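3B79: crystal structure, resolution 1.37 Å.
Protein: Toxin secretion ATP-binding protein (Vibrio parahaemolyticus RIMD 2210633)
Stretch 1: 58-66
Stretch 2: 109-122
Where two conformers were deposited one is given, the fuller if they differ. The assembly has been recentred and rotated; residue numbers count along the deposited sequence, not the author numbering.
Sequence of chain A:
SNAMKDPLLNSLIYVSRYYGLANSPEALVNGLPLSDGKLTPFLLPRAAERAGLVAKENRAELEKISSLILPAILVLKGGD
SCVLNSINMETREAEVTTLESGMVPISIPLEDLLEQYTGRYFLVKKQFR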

# COMPACT_ATOMS: atom_id res chain seq x y z
N ASN A 58 7.25 2.64 8.56
CA ASN A 58 7.10 3.00 9.97
C ASN A 58 6.36 1.93 10.73
O ASN A 58 5.65 1.15 10.12
CB ASN A 58 6.32 4.32 10.15
CG ASN A 58 7.02 5.54 9.63
OD1 ASN A 58 6.39 6.39 8.97
ND2 ASN A 58 8.23 5.72 9.97
N ARG A 59 6.44 1.92 12.06
CA ARG A 59 5.60 1.06 12.88
C ARG A 59 4.54 1.89 13.55
O ARG A 59 4.83 2.96 14.12
CB ARG A 59 6.42 0.39 13.96
CG ARG A 59 7.27 -0.75 13.39
CD ARG A 59 7.81 -1.65 14.54
NE ARG A 59 8.43 -2.92 14.06
CZ ARG A 59 9.69 -3.04 13.67
NH1 ARG A 59 10.51 -1.99 13.77
NH2 ARG A 59 10.16 -4.22 13.28
N ALA A 60 3.30 1.41 13.52
CA ALA A 60 2.21 2.01 14.32
C ALA A 60 1.09 1.01 14.44
O ALA A 60 0.84 0.23 13.49
CB ALA A 60 1.63 3.27 13.63
N GLU A 61 0.38 1.01 15.56
CA GLU A 61 -0.85 0.22 15.64
C GLU A 61 -1.86 0.84 14.66
O GLU A 61 -1.89 2.05 14.48
CB GLU A 61 -1.43 0.22 17.06
CG GLU A 61 -0.51 -0.35 18.12
CD GLU A 61 -1.07 -0.29 19.55
OE1 GLU A 61 -2.15 0.26 19.79
OE2 GLU A 61 -0.38 -0.83 20.44
N LEU A 62 -2.74 0.01 14.09
CA LEU A 62 -3.64 0.42 12.99
C LEU A 62 -4.44 1.68 13.35
O LEU A 62 -4.58 2.59 12.55
CB LEU A 62 -4.58 -0.75 12.65
CG LEU A 62 -5.50 -0.47 11.44
CD1 LEU A 62 -4.72 -0.33 10.16
CD2 LEU A 62 -6.51 -1.64 11.34
N GLU A 63 -4.99 1.67 14.57
CA GLU A 63 -5.89 2.75 14.99
C GLU A 63 -5.13 4.01 15.40
O GLU A 63 -5.76 5.04 15.73
CB GLU A 63 -6.78 2.27 16.13
CG GLU A 63 -7.76 1.17 15.57
CD GLU A 63 -8.70 0.58 16.61
OE1 GLU A 63 -8.84 1.15 17.71
OE2 GLU A 63 -9.31 -0.47 16.33
N LYS A 64 -3.79 3.99 15.33
CA LYS A 64 -2.98 5.18 15.57
C LYS A 64 -2.53 5.87 14.29
O LYS A 64 -1.95 6.96 14.34
CB LYS A 64 -1.76 4.82 16.44
CG LYS A 64 -2.15 4.21 17.81
CD LYS A 64 -2.89 5.11 18.69
CE LYS A 64 -2.98 4.65 20.12
NZ LYS A 64 -4.34 4.26 20.41
N ILE A 65 -2.81 5.27 13.14
CA ILE A 65 -2.43 5.86 11.85
C ILE A 65 -3.43 7.02 11.57
O ILE A 65 -4.65 6.80 11.60
CB ILE A 65 -2.43 4.79 10.70
CG1 ILE A 65 -1.39 3.68 11.00
CG2 ILE A 65 -2.16 5.48 9.36
CD1 ILE A 65 -1.45 2.56 10.02
N SER A 66 -2.90 8.23 11.34
CA SER A 66 -3.75 9.41 11.07
C SER A 66 -4.45 9.31 9.71
O SER A 66 -3.82 9.02 8.70
CB SER A 66 -2.88 10.69 11.05
OG SER A 66 -3.62 11.86 10.66
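Stretch 2 109-122: PLEDLLEQYTGRYF

Where a strand ends, its backbone still needs hydrogen-bonding partners, and the packing of 109-122 on 58-66 illustrates how these are found. Stretch 2 follows Pro109 with a helix from Leu110, passes through a short strand at Tyr117 and Thr118, turns a corner at Gly119 (phi 99°, psi -5°) and runs on extended, antiparallel to Asn58 and Arg59. Asn58 pairs with Tyr121 and satisfies both backbone groups: Asn58 N donates to Tyr121 O at 2.8 Å, and Tyr121 N donates to Asn58 O at 2.9 Å. Arg59 and Arg120 form the next, non-hydrogen-bonded pair; water 1 joins their side chains, accepting from Arg59 NE at 2.9 Å and Arg120 NH1 at 3.1 Å. Beyond the regular ladder, Ala60 N donates to Gly119 O at 3.0 Å. Ala60 O is satisfied by a side chain, accepting from Tyr117 OH at 2.7 Å, near the plane of the ring. Apolar contacts lie alongside the Tyr117 and Tyr121 rings. Leu62 CD1 lies over one face of the Tyr117 ring and is also 4.1 Å from Leu113 CD2; Leu62 CD2 is 3.6 Å from Leu114 CD2 and 3.8 Å from Leu110 CD1. Ile65 CD1 covers a face of Tyr121, 3.9 Å from Tyr121 CD2.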

# COMPACT_ATOMS: atom_id res chain seq x y z
N PRO A 109 -14.72 -5.13 7.23
CA PRO A 109 -14.81 -4.95 8.69
C PRO A 109 -13.44 -4.60 9.28
O PRO A 109 -12.41 -5.23 8.94
CB PRO A 109 -15.29 -6.33 9.18
CG PRO A 109 -16.07 -6.85 8.00
CD PRO A 109 -15.22 -6.45 6.80
N LEU A 110 -13.40 -3.63 10.19
CA LEU A 110 -12.17 -3.24 10.83
C LEU A 110 -11.47 -4.41 11.50
O LEU A 110 -10.22 -4.51 11.42
CB LEU A 110 -12.50 -2.15 11.83
CG LEU A 110 -11.34 -1.68 12.72
CD1 LEU A 110 -10.27 -1.08 11.83
CD2 LEU A 110 -11.92 -0.67 13.70
N GLU A 111 -12.26 -5.29 12.13
CA GLU A 111 -11.74 -6.48 12.82
C GLU A 111 -10.85 -7.32 11.88
O GLU A 111 -9.77 -7.79 12.26
CB GLU A 111 -12.90 -7.35 13.42
CG GLU A 111 -13.71 -8.31 12.54
CD GLU A 111 -15.16 -8.65 13.07
OE1 GLU A 111 -15.48 -9.85 13.36
OE2 GLU A 111 -15.96 -7.69 13.17
N ASP A 112 -11.30 -7.44 10.64
CA ASP A 112 -10.61 -8.26 9.65
C ASP A 112 -9.24 -7.67 9.30
O ASP A 112 -8.26 -8.41 9.13
CB ASP A 112 -11.46 -8.38 8.38
CG ASP A 112 -12.67 -9.26 8.58
OD1 ASP A 112 -12.71 -10.03 9.54
OD2 ASP A 112 -13.54 -9.23 7.69
N LEU A 113 -9.20 -6.34 9.18
CA LEU A 113 -7.93 -5.70 8.88
C LEU A 113 -7.00 -5.78 10.08
O LEU A 113 -5.78 -6.07 9.94
CB LEU A 113 -8.18 -4.24 8.46
CG LEU A 113 -6.94 -3.50 7.98
CD1 LEU A 113 -6.22 -4.22 6.84
CD2 LEU A 113 -7.33 -2.09 7.58
N LEU A 114 -7.53 -5.60 11.29
CA LEU A 114 -6.70 -5.70 12.52
C LEU A 114 -6.03 -7.06 12.58
O LEU A 114 -4.87 -7.16 12.96
CB LEU A 114 -7.56 -5.49 13.75
CG LEU A 114 -7.93 -4.03 14.07
CD1 LEU A 114 -9.07 -3.95 15.12
CD2 LEU A 114 -6.72 -3.24 14.58
N GLU A 115 -6.75 -8.13 12.24
CA GLU A 115 -6.16 -9.48 12.33
C GLU A 115 -5.06 -9.76 11.33
O GLU A 115 -4.24 -10.65 11.55
CB GLU A 115 -7.24 -10.59 12.22
CG GLU A 115 -6.73 -12.06 12.12
CD GLU A 115 -6.04 -12.63 13.37
OE1 GLU A 115 -6.27 -12.14 14.50
OE2 GLU A 115 -5.26 -13.59 13.20
N GLN A 116 -5.07 -9.07 10.19
CA GLN A 116 -4.01 -9.30 9.20
C GLN A 116 -2.87 -8.29 9.24
O GLN A 116 -1.84 -8.49 8.58
CB GLN A 116 -4.55 -9.39 7.76
CG GLN A 116 -5.60 -10.48 7.59
CD GLN A 116 -5.10 -11.85 7.99
OE1 GLN A 116 -3.94 -12.20 7.75
NE2 GLN A 116 -5.97 -12.62 8.68
N TYR A 117 -3.07 -7.16 9.91
CA TYR A 117 -2.08 -6.09 9.86
C TYR A 117 -0.87 -6.42 10.74
O TYR A 117 -1.05 -6.89 11.87
CB TYR A 117 -2.77 -4.80 10.34
CG TYR A 117 -1.82 -3.62 10.47
CD1 TYR A 117 -1.07 -3.19 9.37
CD2 TYR A 117 -1.69 -2.94 11.68
CE1 TYR A 117 -0.21 -2.11 9.50
CE2 TYR A 117 -0.84 -1.85 11.78
CZ TYR A 117 -0.14 -1.45 10.69
OH TYR A 117 0.74 -0.37 10.81
N THR A 118 0.34 -6.20 10.22
CA THR A 118 1.56 -6.57 10.94
C THR A 118 2.04 -5.54 11.93
O THR A 118 2.93 -5.84 12.73
CB THR A 118 2.73 -6.75 9.95
OG1 THR A 118 2.99 -5.49 9.30
CG2 THR A 118 2.45 -7.86 8.95
N GLY A 119 1.53 -4.31 11.87
CA GLY A 119 2.10 -3.22 12.67
C GLY A 119 3.06 -2.34 11.90
O GLY A 119 3.58 -1.36 12.45
N ARG A 120 3.34 -2.68 10.64
CA ARG A 120 4.26 -1.91 9.79
C ARG A 120 3.50 -1.35 8.60
O ARG A 120 2.68 -2.06 7.98
CB ARG A 120 5.40 -2.80 9.30
CG ARG A 120 6.25 -3.34 10.44
CD ARG A 120 7.39 -4.25 9.95
NE ARG A 120 6.98 -5.46 9.24
CZ ARG A 120 6.47 -6.59 9.73
NH1 ARG A 120 6.22 -6.76 11.05
NH2 ARG A 120 6.23 -7.57 8.84
N TYR A 121 3.77 -0.09 8.25
CA TYR A 121 3.11 0.52 7.08
C TYR A 121 4.09 1.47 6.40
O TYR A 121 5.12 1.82 6.99
CB TYR A 121 1.82 1.29 7.53
CG TYR A 121 2.15 2.58 8.25
CD1 TYR A 121 2.13 3.79 7.56
CD2 TYR A 121 2.48 2.59 9.63
CE1 TYR A 121 2.50 4.97 8.23
CE2 TYR A 121 2.83 3.76 10.28
CZ TYR A 121 2.83 4.92 9.56
OH TYR A 121 3.20 6.08 10.20
N PHE A 122 3.77 1.89 5.17
CA PHE A 122 4.52 2.93 4.47
C PHE A 122 3.71 4.18 4.38
O PHE A 122 2.55 4.18 3.91
CB PHE A 122 4.93 2.51 3.06
CG PHE A 122 6.00 1.45 3.07
CD1 PHE A 122 7.33 1.82 2.85
CD2 PHE A 122 5.70 0.09 3.25
CE1 PHE A 122 8.33 0.86 2.85
CE2 PHE A 122 6.74 -0.86 3.24
CZ PHE A 122 8.03 -0.45 3.05
O HOH W 1 6.57 -5.05 13.62